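Local coordinates for protein sulfate adenylyltransferase, adenylylsulfate kinase (Thiobacillus denitrificans, PDB 3CR8) that phosphorylates adenosine 5'-phosphosulfate with ATP to give 3'-phosphoadenylyl sulfate, and lacks ATP sulfurylase activity despite a sulfurylase-like region, at residues T12-I17 with L48-S54; C65-E69 with W80-T85; G109-A113 with A136-P140; L112-S118 with L129-G135. All coordinates share one frame; numbering follows the deposited sequence.

Contact 1 of 4, residues T12-I17 with L48-S54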
loop_
_atom_site.group_PDB
_atom_site.type_symbol
_atom_site.label_atom_id
_atom_site.label_comp_id
_atom_site.label_asym_id
_atom_site.label_seq_id
_atom_site.Cartn_x
_atom_site.Cartn_y
_atom_site.Cartn_z
ATOM N N THR A 12 -27.741 32.849 -37.776
ATOM C CA THR A 12 -27.870 31.511 -38.339
ATOM C C THR A 12 -26.512 30.895 -38.643
ATOM O O THR A 12 -25.587 31.601 -39.065
ATOM C CB THR A 12 -28.777 31.506 -39.583
ATOM O OG1 THR A 12 -28.081 30.870 -40.661
ATOM C CG2 THR A 12 -29.168 32.939 -39.998
ATOM N N LEU A 13 -26.404 29.585 -38.418
ATOM C CA LEU A 13 -25.114 28.887 -38.451
ATOM C C LEU A 13 -24.582 28.595 -39.858
ATOM O O LEU A 13 -25.151 27.793 -40.592
ATOM C CB LEU A 13 -25.228 27.564 -37.696
ATOM C CG LEU A 13 -24.109 27.086 -36.764
ATOM C CD1 LEU A 13 -23.949 25.593 -36.909
ATOM C CD2 LEU A 13 -22.754 27.814 -36.966
ATOM N N VAL A 14 -23.476 29.221 -40.234
ATOM C CA VAL A 14 -22.891 28.967 -41.547
ATOM C C VAL A 14 -22.478 27.505 -41.737
ATOM O O VAL A 14 -22.085 26.825 -40.792
ATOM C CB VAL A 14 -21.674 29.853 -41.806
ATOM C CG1 VAL A 14 -21.045 29.476 -43.128
ATOM C CG2 VAL A 14 -22.058 31.348 -41.758
ATOM N N ASN A 15 -22.602 27.022 -42.966
ATOM C CA ASN A 15 -22.037 25.732 -43.370
ATOM C C ASN A 15 -21.643 25.756 -44.844
ATOM O O ASN A 15 -22.474 25.684 -45.737
ATOM C CB ASN A 15 -22.987 24.573 -43.090
ATOM C CG ASN A 15 -22.375 23.227 -43.418
ATOM O OD1 ASN A 15 -21.423 23.147 -44.179
ATOM N ND2 ASN A 15 -22.909 22.167 -42.829
ATOM N N LEU A 16 -20.348 25.879 -45.069
ATOM C CA LEU A 16 -19.778 26.040 -46.384
ATOM C C LEU A 16 -19.608 24.689 -47.090
ATOM O O LEU A 16 -18.889 24.589 -48.100
ATOM C CB LEU A 16 -18.415 26.759 -46.254
ATOM C CG LEU A 16 -18.437 28.247 -46.565
ATOM C CD1 LEU A 16 -19.696 28.868 -46.025
ATOM C CD2 LEU A 16 -17.205 28.920 -46.027
ATOM N N ILE A 17 -20.244 23.650 -46.564
ATOM C CA ILE A 17 -20.106 22.333 -47.169
ATOM C C ILE A 17 -21.434 21.684 -47.511
ATOM O O ILE A 17 -22.091 21.092 -46.654
ATOM C CB ILE A 17 -19.298 21.391 -46.301
ATOM C CG1 ILE A 17 -17.853 21.855 -46.228
ATOM C CG2 ILE A 17 -19.308 20.015 -46.877
ATOM C CD1 ILE A 17 -16.981 21.008 -45.312
ATOM N N LEU A 48 -13.722 28.451 -40.758
ATOM C CA LEU A 48 -14.635 29.226 -41.575
ATOM C C LEU A 48 -15.634 28.290 -42.241
ATOM O O LEU A 48 -16.848 28.492 -42.213
ATOM C CB LEU A 48 -13.873 30.013 -42.622
ATOM C CG LEU A 48 -14.808 30.670 -43.626
ATOM C CD1 LEU A 48 -15.216 32.028 -43.077
ATOM C CD2 LEU A 48 -14.118 30.792 -44.967
ATOM N N MET A 49 -15.101 27.223 -42.800
ATOM C CA MET A 49 -15.905 26.277 -43.556
ATOM C C MET A 49 -17.010 25.723 -42.685
ATOM O O MET A 49 -17.978 25.179 -43.176
ATOM C CB MET A 49 -15.013 25.135 -44.055
ATOM C CG MET A 49 -15.444 24.556 -45.338
ATOM S SD MET A 49 -14.009 24.105 -46.246
ATOM C CE MET A 49 -13.044 23.212 -45.028
ATOM N N THR A 50 -16.863 25.878 -41.380
ATOM C CA THR A 50 -17.587 25.023 -40.459
ATOM C C THR A 50 -18.555 25.794 -39.561
ATOM O O THR A 50 -19.360 25.207 -38.850
ATOM C CB THR A 50 -16.596 24.155 -39.654
ATOM O OG1 THR A 50 -16.946 22.779 -39.803
ATOM C CG2 THR A 50 -16.555 24.538 -38.178
ATOM N N GLY A 51 -18.488 27.116 -39.602
ATOM C CA GLY A 51 -19.475 27.911 -38.899
ATOM C C GLY A 51 -18.967 28.542 -37.620
ATOM O O GLY A 51 -19.690 29.275 -36.963
ATOM N N ALA A 52 -17.726 28.270 -37.258
ATOM C CA ALA A 52 -17.158 28.855 -36.049
ATOM C C ALA A 52 -17.123 30.386 -36.148
ATOM O O ALA A 52 -17.022 31.076 -35.135
ATOM C CB ALA A 52 -15.751 28.290 -35.789
ATOM N N TYR A 53 -17.206 30.897 -37.377
ATOM C CA TYR A 53 -17.098 32.328 -37.648
ATOM C C TYR A 53 -18.351 32.893 -38.290
ATOM O O TYR A 53 -18.284 33.955 -38.894
ATOM C CB TYR A 53 -15.943 32.640 -38.594
ATOM C CG TYR A 53 -14.561 32.318 -38.090
ATOM C CD1 TYR A 53 -14.237 32.478 -36.766
ATOM C CD2 TYR A 53 -13.561 31.879 -38.956
ATOM C CE1 TYR A 53 -12.958 32.190 -36.319
ATOM C CE2 TYR A 53 -12.293 31.588 -38.506
ATOM C CZ TYR A 53 -12.003 31.742 -37.201
ATOM O OH TYR A 53 -10.751 31.481 -36.746
ATOM N N SER A 54 -19.466 32.172 -38.196
ATOM C CA SER A 54 -20.749 32.675 -38.655
ATOM C C SER A 54 -20.873 34.066 -38.122
ATOM O O SER A 54 -20.605 34.286 -36.962
ATOM C CB SER A 54 -21.865 31.826 -38.081
ATOM O OG SER A 54 -21.627 30.456 -38.342
#
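Val-14 and Ser-54 meet at the dense end of this contact. The backbone N of Val-14 donates to Ser-54 OG over 2.9 Å. The same hydroxyl donates to Gly-51 O, which also accepts from Ser-54 N on the same face of its plane. Ser-54 OG lies beside its own backbone N (chi1 -52°), and from there it reaches both partners. Leu-13 CD2 rests against it. An alanine in place of Ser-54 would probably leave Val-14 N without its acceptor and Gly-51 O with one donor fewer. Further along, Leu-16 N donates to Met-49 O at 3.1 Å, from above the carbonyl plane. Leu-16 CD2 touches Leu-48 CD2 at 3.8 Å. Ile-17 and Met-49 cross at a slant, with CG1 of Ile-17 3.7 Å from CG of Met-49. The outer side is looser. Thr-12 and Asn-15 turn away and are exposed; Asn-15 OD1 accepts from Ile-17 N, an Asx turn. Gly-51, with positive phi, makes a Schellman motif near the helix's close and starts a type I turn to Ser-54. Helix 244-256 packs on Ala-52 and Tyr-53, helix 151-160 on Leu-13 and Thr-50. The backbone of Leu-16 also bonds to Gly-135 of strand 126-135.

Contact 2 of 4, residues C65-E69 with W80-T85; sequences CARVE and WPSPIT
The indole of Trp-80 meets Val-68 obliquely, with CD1 of the ring 4.1 Å from Val-68 CG2. One face of the indole carries Pro-81 CD, offset toward the rim. At the edge, in the ring plane, lie Ser-82 O and Ile-84 CD1. Trp-80 NE1 donates to Ser-82 O, and this probably helps to hold the ring's rotation. Val-68 carries most of the helix side. Its CG1, anti to the backbone N (chi1 155°), points into the bend of the loop. There it lies 3.4 Å from Pro-83 CD and close to Pro-81 O and Ser-82 CA. Replacing Val-68 by an alanine would probably open a gap between the helix, the Pro-83 ring and the indole. The Pro-83 ring is flanked by two more helix residues. Cys-65 SG stands 4.1 Å from Pro-83 CB, and Glu-69 CG is 4.0 Å from Pro-83 CG. No hydrogen bond joins the two segments. Beyond them, Leu-248 and Ile-251 of helix 244-256 touch the indole. This is apolar packing of helix 62-71 on the loop of residues 80-85, with its Pro-81 and Pro-83, which leads to strand 86-88 within the PUA-like domain.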
loop_
_atom_site.group_PDB
_atom_site.type_symbol
_atom_site.label_atom_id
_atom_site.label_comp_id
_atom_site.label_asym_id
_atom_site.label_seq_id
_atom_site.Cartn_x
_atom_site.Cartn_y
_atom_site.Cartn_z
ATOM N N CYS A 65 -10.745 43.796 -44.481
ATOM C CA CYS A 65 -9.704 43.653 -43.485
ATOM C C CYS A 65 -9.340 44.984 -42.880
ATOM O O CYS A 65 -9.271 45.111 -41.662
ATOM C CB CYS A 65 -8.462 43.037 -44.085
ATOM S SG CYS A 65 -8.713 41.331 -44.412
ATOM N N ALA A 66 -9.081 45.966 -43.738
ATOM C CA ALA A 66 -8.767 47.313 -43.277
ATOM C C ALA A 66 -9.924 47.904 -42.477
ATOM O O ALA A 66 -9.704 48.595 -41.483
ATOM C CB ALA A 66 -8.413 48.217 -44.441
ATOM N N ARG A 67 -11.153 47.625 -42.892
ATOM C CA ARG A 67 -12.324 48.181 -42.214
ATOM C C ARG A 67 -12.594 47.549 -40.849
ATOM O O ARG A 67 -13.214 48.162 -39.982
ATOM C CB ARG A 67 -13.576 48.038 -43.075
ATOM C CG ARG A 67 -14.863 48.207 -42.282
ATOM C CD ARG A 67 -16.049 48.570 -43.163
ATOM N NE ARG A 67 -17.021 49.378 -42.432
ATOM C CZ ARG A 67 -16.809 50.644 -42.080
ATOM N NH1 ARG A 67 -15.659 51.233 -42.398
ATOM N NH2 ARG A 67 -17.737 51.321 -41.408
ATOM N N VAL A 68 -12.158 46.311 -40.671
ATOM C CA VAL A 68 -12.204 45.679 -39.358
ATOM C C VAL A 68 -11.216 46.377 -38.391
ATOM O O VAL A 68 -11.607 46.777 -37.290
ATOM C CB VAL A 68 -11.944 44.149 -39.461
ATOM C CG1 VAL A 68 -11.396 43.576 -38.156
ATOM C CG2 VAL A 68 -13.198 43.453 -39.855
ATOM N N GLU A 69 -9.960 46.556 -38.818
ATOM C CA GLU A 69 -8.924 47.152 -37.971
ATOM C C GLU A 69 -9.272 48.568 -37.510
ATOM O O GLU A 69 -8.575 49.167 -36.686
ATOM C CB GLU A 69 -7.579 47.137 -38.692
ATOM C CG GLU A 69 -7.327 45.845 -39.448
ATOM C CD GLU A 69 -5.893 45.345 -39.314
ATOM O OE1 GLU A 69 -5.397 45.271 -38.169
ATOM O OE2 GLU A 69 -5.276 45.008 -40.352
ATOM N N TRP A 80 -17.511 43.051 -35.780
ATOM C CA TRP A 80 -16.571 41.958 -35.958
ATOM C C TRP A 80 -15.151 42.334 -35.601
ATOM O O TRP A 80 -14.546 43.157 -36.277
ATOM C CB TRP A 80 -16.630 41.393 -37.390
ATOM C CG TRP A 80 -15.773 40.173 -37.530
ATOM C CD1 TRP A 80 -14.428 40.142 -37.752
ATOM C CD2 TRP A 80 -16.194 38.807 -37.391
ATOM N NE1 TRP A 80 -13.991 38.847 -37.791
ATOM C CE2 TRP A 80 -15.047 38.006 -37.560
ATOM C CE3 TRP A 80 -17.427 38.188 -37.138
ATOM C CZ2 TRP A 80 -15.089 36.619 -37.486
ATOM C CZ3 TRP A 80 -17.469 36.816 -37.072
ATOM C CH2 TRP A 80 -16.303 36.042 -37.248
ATOM N N PRO A 81 -14.606 41.683 -34.562
ATOM C CA PRO A 81 -13.346 42.105 -33.924
ATOM C C PRO A 81 -12.107 42.049 -34.823
ATOM O O PRO A 81 -11.291 42.979 -34.781
ATOM C CB PRO A 81 -13.198 41.104 -32.761
ATOM C CG PRO A 81 -14.025 39.903 -33.215
ATOM C CD PRO A 81 -15.214 40.530 -33.867
ATOM N N SER A 82 -11.964 40.991 -35.616
ATOM C CA SER A 82 -10.652 40.690 -36.188
ATOM C C SER A 82 -10.653 40.112 -37.626
ATOM O O SER A 82 -11.484 39.276 -37.969
ATOM C CB SER A 82 -9.890 39.776 -35.209
ATOM O OG SER A 82 -8.530 39.639 -35.570
ATOM N N PRO A 83 -9.712 40.550 -38.468
ATOM C CA PRO A 83 -9.583 40.078 -39.854
ATOM C C PRO A 83 -9.430 38.561 -40.021
ATOM O O PRO A 83 -8.413 37.988 -39.569
ATOM C CB PRO A 83 -8.298 40.761 -40.336
ATOM C CG PRO A 83 -8.165 41.916 -39.499
ATOM C CD PRO A 83 -8.664 41.512 -38.135
ATOM N N ILE A 84 -10.406 37.932 -40.682
ATOM C CA ILE A 84 -10.248 36.533 -41.104
ATOM C C ILE A 84 -9.688 36.487 -42.510
ATOM O O ILE A 84 -10.306 36.966 -43.447
ATOM C CB ILE A 84 -11.544 35.733 -41.070
ATOM C CG1 ILE A 84 -12.280 35.932 -39.742
ATOM C CG2 ILE A 84 -11.214 34.266 -41.296
ATOM C CD1 ILE A 84 -11.462 35.523 -38.524
ATOM N N THR A 85 -8.501 35.921 -42.655
ATOM C CA THR A 85 -7.834 35.970 -43.935
ATOM C C THR A 85 -6.977 34.722 -44.170
ATOM O O THR A 85 -6.461 34.117 -43.206
ATOM C CB THR A 85 -7.013 37.273 -44.067
ATOM O OG1 THR A 85 -6.659 37.488 -45.436
ATOM C CG2 THR A 85 -5.776 37.209 -43.224
#

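Contact 3 of 4, residues G109-A113 with A136-P140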
loop_
_atom_site.group_PDB
_atom_site.type_symbol
_atom_site.label_atom_id
_atom_site.label_comp_id
_atom_site.label_asym_id
_atom_site.label_seq_id
_atom_site.Cartn_x
_atom_site.Cartn_y
_atom_site.Cartn_z
ATOM N N GLY A 109 -2.020 17.664 -50.947
ATOM C CA GLY A 109 -2.806 17.790 -52.166
ATOM C C GLY A 109 -4.232 17.274 -52.090
ATOM O O GLY A 109 -4.906 17.153 -53.118
ATOM N N TYR A 110 -4.689 16.954 -50.878
ATOM C CA TYR A 110 -6.086 16.575 -50.654
ATOM C C TYR A 110 -6.971 17.817 -50.750
ATOM O O TYR A 110 -6.721 18.833 -50.129
ATOM C CB TYR A 110 -6.247 15.877 -49.308
ATOM C CG TYR A 110 -7.650 15.405 -48.977
ATOM C CD1 TYR A 110 -8.130 14.200 -49.443
ATOM C CD2 TYR A 110 -8.481 16.161 -48.167
ATOM C CE1 TYR A 110 -9.414 13.771 -49.127
ATOM C CE2 TYR A 110 -9.765 15.742 -47.844
ATOM C CZ TYR A 110 -10.228 14.548 -48.324
ATOM O OH TYR A 110 -11.509 14.139 -47.996
ATOM N N MET A 111 -8.014 17.727 -51.548
ATOM C CA MET A 111 -8.804 18.890 -51.887
ATOM C C MET A 111 -9.862 19.173 -50.834
ATOM O O MET A 111 -10.572 18.252 -50.397
ATOM C CB MET A 111 -9.433 18.675 -53.266
ATOM C CG MET A 111 -10.885 19.014 -53.368
ATOM S SD MET A 111 -11.088 20.709 -53.811
ATOM C CE MET A 111 -12.878 20.755 -53.798
ATOM N N LEU A 112 -9.969 20.456 -50.458
ATOM C CA LEU A 112 -10.853 20.927 -49.380
ATOM C C LEU A 112 -12.001 21.826 -49.842
ATOM O O LEU A 112 -13.151 21.692 -49.408
ATOM C CB LEU A 112 -10.051 21.691 -48.330
ATOM C CG LEU A 112 -8.866 20.986 -47.688
ATOM C CD1 LEU A 112 -7.971 21.961 -46.950
ATOM C CD2 LEU A 112 -9.371 19.921 -46.772
ATOM N N ALA A 113 -11.685 22.768 -50.708
ATOM C CA ALA A 113 -12.679 23.744 -51.109
ATOM C C ALA A 113 -12.169 24.511 -52.307
ATOM O O ALA A 113 -10.962 24.533 -52.552
ATOM C CB ALA A 113 -12.958 24.705 -49.950
ATOM N N ALA A 136 -15.731 21.155 -50.092
ATOM C CA ALA A 136 -15.978 19.758 -50.447
ATOM C C ALA A 136 -15.741 18.838 -49.253
ATOM O O ALA A 136 -16.597 18.035 -48.899
ATOM C CB ALA A 136 -15.069 19.348 -51.597
ATOM N N ALA A 137 -14.559 18.975 -48.654
ATOM C CA ALA A 137 -14.117 18.168 -47.535
ATOM C C ALA A 137 -13.466 19.021 -46.455
ATOM O O ALA A 137 -12.966 20.105 -46.737
ATOM C CB ALA A 137 -13.129 17.142 -48.008
ATOM N N LEU A 138 -13.473 18.519 -45.218
ATOM C CA LEU A 138 -12.719 19.132 -44.128
ATOM C C LEU A 138 -11.329 18.516 -44.015
ATOM O O LEU A 138 -11.112 17.372 -44.394
ATOM C CB LEU A 138 -13.428 18.958 -42.783
ATOM C CG LEU A 138 -14.941 19.081 -42.686
ATOM C CD1 LEU A 138 -15.634 17.907 -43.413
ATOM C CD2 LEU A 138 -15.296 19.072 -41.232
ATOM N N PRO A 139 -10.379 19.275 -43.467
ATOM C CA PRO A 139 -9.058 18.690 -43.228
ATOM C C PRO A 139 -9.156 17.309 -42.601
ATOM O O PRO A 139 -9.898 17.121 -41.638
ATOM C CB PRO A 139 -8.422 19.679 -42.252
ATOM C CG PRO A 139 -9.044 20.988 -42.623
ATOM C CD PRO A 139 -10.450 20.678 -43.020
ATOM N N PRO A 140 -8.419 16.333 -43.152
ATOM C CA PRO A 140 -8.494 14.986 -42.586
ATOM C C PRO A 140 -7.957 14.970 -41.159
ATOM O O PRO A 140 -6.892 15.511 -40.890
ATOM C CB PRO A 140 -7.599 14.163 -43.516
ATOM C CG PRO A 140 -7.416 14.997 -44.734
ATOM C CD PRO A 140 -7.443 16.407 -44.247
#
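Leu-112 O takes two backbone hydrogen bonds from the facing segment. Ala-136 N donates over 2.7 Å, and Ala-137 N donates over 3.2 Å. Both donors come from the same face of the carbonyl plane, each tilted out of it. Ala-137 O also lies near Leu-112 O, but these are two acceptors and do not bond.

Side chains extend the contact beside these bonds. The methyl of Ala-137 lies 3.6 Å from Tyr-110 CE2 and is near the phenol OH as well, meeting the ring obliquely. Pro-140 covers one face of the same ring in a CH-pi contact, with its CG 4.2 Å from the centroid and 28° off the normal. Tyr-110 has CG opposite its backbone N (chi1 -179°), which carries the ring out to Ala-137 and Pro-140. Met-111, bent at chi2, brings its CE against Ala-136 CB. Leu-112 CD2 reaches Pro-139 CD at 4.0 Å.

A second shell sets these groups in place. Asp-106 OD1 accepts from Tyr-110 N and so fixes the backbone before the strand. Helix 39-50 backs Leu-112 with Leu-45, and backs Pro-139 with Gln-42 and Glu-46. Leu-25 and Ala-29 of helix 22-30 touch Met-111. On the neighbouring strand 101-105, Leu-104 is faced by both Leu-112 and Ala-113. That extra residue in strand 111-117 makes a classic beta bulge, at the place where strand 126-135 runs out into the loop of residues 136-140.

Contact 4 of 4, residues L112-S118 with L129-G135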
loop_
_atom_site.group_PDB
_atom_site.type_symbol
_atom_site.label_atom_id
_atom_site.label_comp_id
_atom_site.label_asym_id
_atom_site.label_seq_id
_atom_site.Cartn_x
_atom_site.Cartn_y
_atom_site.Cartn_z
ATOM N N LEU A 112 -9.969 20.456 -50.458
ATOM C CA LEU A 112 -10.853 20.927 -49.380
ATOM C C LEU A 112 -12.001 21.826 -49.842
ATOM O O LEU A 112 -13.151 21.692 -49.408
ATOM C CB LEU A 112 -10.051 21.691 -48.330
ATOM C CG LEU A 112 -8.866 20.986 -47.688
ATOM C CD1 LEU A 112 -7.971 21.961 -46.950
ATOM C CD2 LEU A 112 -9.371 19.921 -46.772
ATOM N N ALA A 113 -11.685 22.768 -50.708
ATOM C CA ALA A 113 -12.679 23.744 -51.109
ATOM C C ALA A 113 -12.169 24.511 -52.307
ATOM O O ALA A 113 -10.962 24.533 -52.552
ATOM C CB ALA A 113 -12.958 24.705 -49.950
ATOM N N ILE A 114 -13.074 25.127 -53.063
ATOM C CA ILE A 114 -12.625 26.122 -54.031
ATOM C C ILE A 114 -12.919 27.559 -53.540
ATOM O O ILE A 114 -14.043 27.895 -53.106
ATOM C CB ILE A 114 -13.070 25.833 -55.531
ATOM C CG1 ILE A 114 -14.502 26.269 -55.790
ATOM C CG2 ILE A 114 -12.914 24.363 -55.902
ATOM C CD1 ILE A 114 -14.679 27.778 -55.906
ATOM N N LEU A 115 -11.872 28.378 -53.577
ATOM C CA LEU A 115 -11.966 29.796 -53.286
ATOM C C LEU A 115 -12.236 30.562 -54.576
ATOM O O LEU A 115 -11.536 30.396 -55.576
ATOM C CB LEU A 115 -10.656 30.278 -52.668
ATOM C CG LEU A 115 -10.492 31.778 -52.469
ATOM C CD1 LEU A 115 -11.622 32.313 -51.645
ATOM C CD2 LEU A 115 -9.166 32.111 -51.833
ATOM N N THR A 116 -13.265 31.391 -54.555
ATOM C CA THR A 116 -13.562 32.247 -55.682
ATOM C C THR A 116 -12.931 33.621 -55.382
ATOM O O THR A 116 -13.444 34.365 -54.548
ATOM C CB THR A 116 -15.109 32.324 -55.905
ATOM O OG1 THR A 116 -15.695 31.019 -55.743
ATOM C CG2 THR A 116 -15.460 32.851 -57.280
ATOM N N LEU A 117 -11.815 33.946 -56.036
ATOM C CA LEU A 117 -11.031 35.135 -55.685
ATOM C C LEU A 117 -11.751 36.505 -55.749
ATOM O O LEU A 117 -12.195 36.929 -56.813
ATOM C CB LEU A 117 -9.755 35.176 -56.519
ATOM C CG LEU A 117 -8.755 34.084 -56.161
ATOM C CD1 LEU A 117 -7.408 34.217 -56.871
ATOM C CD2 LEU A 117 -8.558 34.081 -54.678
ATOM N N SER A 118 -11.859 37.182 -54.601
ATOM C CA SER A 118 -12.311 38.585 -54.501
ATOM C C SER A 118 -11.150 39.559 -54.663
ATOM O O SER A 118 -11.270 40.563 -55.361
ATOM C CB SER A 118 -12.887 38.886 -53.126
ATOM O OG SER A 118 -14.202 38.419 -52.963
ATOM N N LEU A 129 -5.354 36.188 -49.552
ATOM C CA LEU A 129 -6.373 35.835 -50.524
ATOM C C LEU A 129 -7.752 36.104 -49.938
ATOM O O LEU A 129 -7.926 36.130 -48.718
ATOM C CB LEU A 129 -6.251 34.373 -50.933
ATOM C CG LEU A 129 -4.865 33.897 -51.328
ATOM C CD1 LEU A 129 -4.869 32.389 -51.577
ATOM C CD2 LEU A 129 -4.431 34.677 -52.551
ATOM N N ALA A 130 -8.725 36.300 -50.823
ATOM C CA ALA A 130 -10.052 36.729 -50.442
ATOM C C ALA A 130 -11.084 36.121 -51.370
ATOM O O ALA A 130 -10.789 35.811 -52.512
ATOM C CB ALA A 130 -10.144 38.239 -50.492
ATOM N N GLY A 131 -12.306 35.960 -50.876
ATOM C CA GLY A 131 -13.393 35.493 -51.703
ATOM C C GLY A 131 -14.292 34.512 -50.980
ATOM O O GLY A 131 -13.921 33.969 -49.932
ATOM N N GLU A 132 -15.475 34.288 -51.552
ATOM C CA GLU A 132 -16.394 33.276 -51.075
ATOM C C GLU A 132 -15.777 31.893 -51.170
ATOM O O GLU A 132 -14.930 31.628 -52.021
ATOM C CB GLU A 132 -17.671 33.326 -51.880
ATOM C CG GLU A 132 -18.407 34.628 -51.726
ATOM C CD GLU A 132 -18.810 34.879 -50.312
ATOM O OE1 GLU A 132 -19.319 33.950 -49.665
ATOM O OE2 GLU A 132 -18.613 36.007 -49.830
ATOM N N VAL A 133 -16.189 31.006 -50.283
ATOM C CA VAL A 133 -15.593 29.682 -50.231
ATOM C C VAL A 133 -16.673 28.636 -50.440
ATOM O O VAL A 133 -17.767 28.782 -49.916
ATOM C CB VAL A 133 -14.874 29.440 -48.881
ATOM C CG1 VAL A 133 -14.401 28.003 -48.776
ATOM C CG2 VAL A 133 -13.715 30.390 -48.735
ATOM N N GLU A 134 -16.378 27.608 -51.239
ATOM C CA GLU A 134 -17.281 26.463 -51.385
ATOM C C GLU A 134 -16.507 25.225 -51.011
ATOM O O GLU A 134 -15.529 24.878 -51.679
ATOM C CB GLU A 134 -17.821 26.312 -52.817
ATOM C CG GLU A 134 -18.819 27.371 -53.263
ATOM C CD GLU A 134 -18.953 27.464 -54.788
ATOM O OE1 GLU A 134 -17.925 27.473 -55.496
ATOM O OE2 GLU A 134 -20.089 27.553 -55.290
ATOM N N GLY A 135 -16.957 24.558 -49.951
ATOM C CA GLY A 135 -16.257 23.401 -49.426
ATOM C C GLY A 135 -16.711 22.023 -49.874
ATOM O O GLY A 135 -17.908 21.742 -50.008
#
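Strands 112-117 and 129-135 are antiparallel neighbours in the mixed sheet of the PUA-like domain, and Ile-114 with Glu-134 forms the regular hydrogen-bonded pair. Ile-114 N donates to Glu-134 O over 2.8 Å. Glu-134 N returns a bond to Ile-114 O over 3.0 Å. Ala-113 with Gly-135 and Leu-115 with Val-133 are the non-hydrogen-bonded pairs on either side of it. Toward residue 118 the pairing is less regular. Thr-116 N still donates to Glu-132 O, nearly straight (175°). Ser-118 N donates to Ala-130 O from above the carbonyl plane.

One face of the sheet is apolar. Ala-113 CB touches Val-133 CG1 at 3.8 Å. With chi1 at 172°, the Leu-115 side chain extends away from its backbone N, and its two methyls part from there. CD1 lies against the carbonyl oxygens of Gly-131 and Glu-132, with Val-133 CG2 a little farther off, while CD2 meets Leu-129 CB at 3.8 Å. Leu-45 and Leu-48 of helix 39-50 pack against Val-133 on this side.

The other face carries Ile-114, Thr-116, Glu-132 and Glu-134. Glu-134 lies alongside Ile-114, pointing the same way, with its OE1 beside Ile-114 CD1 and CG1. Its carboxylate has partners outside the two strands: OE1 forms a salt bridge with Arg-101, and OE2 one with Lys-21. These two charges would be expected to keep it ionised. Gly-131 has a positive phi, 140°. A CB here would jam against the carbonyl O of Ala-130 and clash with Thr-116 O, so the position calls for glycine. Gly-131 CA makes a CA-H...O contact with Thr-116 O at 3.1 Å.

In the fold
All four contacts lie in the PUA-like domain, away from the predicted ATP site of the kinase region. Contact 1 touches each of the others. Its Leu-16 O probably accepts a hydrogen bond from Gly-135 N of contact 4, 2.7 Å away. Met-49 and Ile-17 pack on residues 136-138 of contact 3, and Tyr-53 O lies against Trp-80 CH2 of contact 2. Contacts 3 and 4 share Leu-112 and Ala-113, and their centres are about 13 Å apart. Contact 2 is about 25 Å from contact 3, centre to centre, and does not touch it. It meets contact 4 lightly, through Thr-85 and Leu-129.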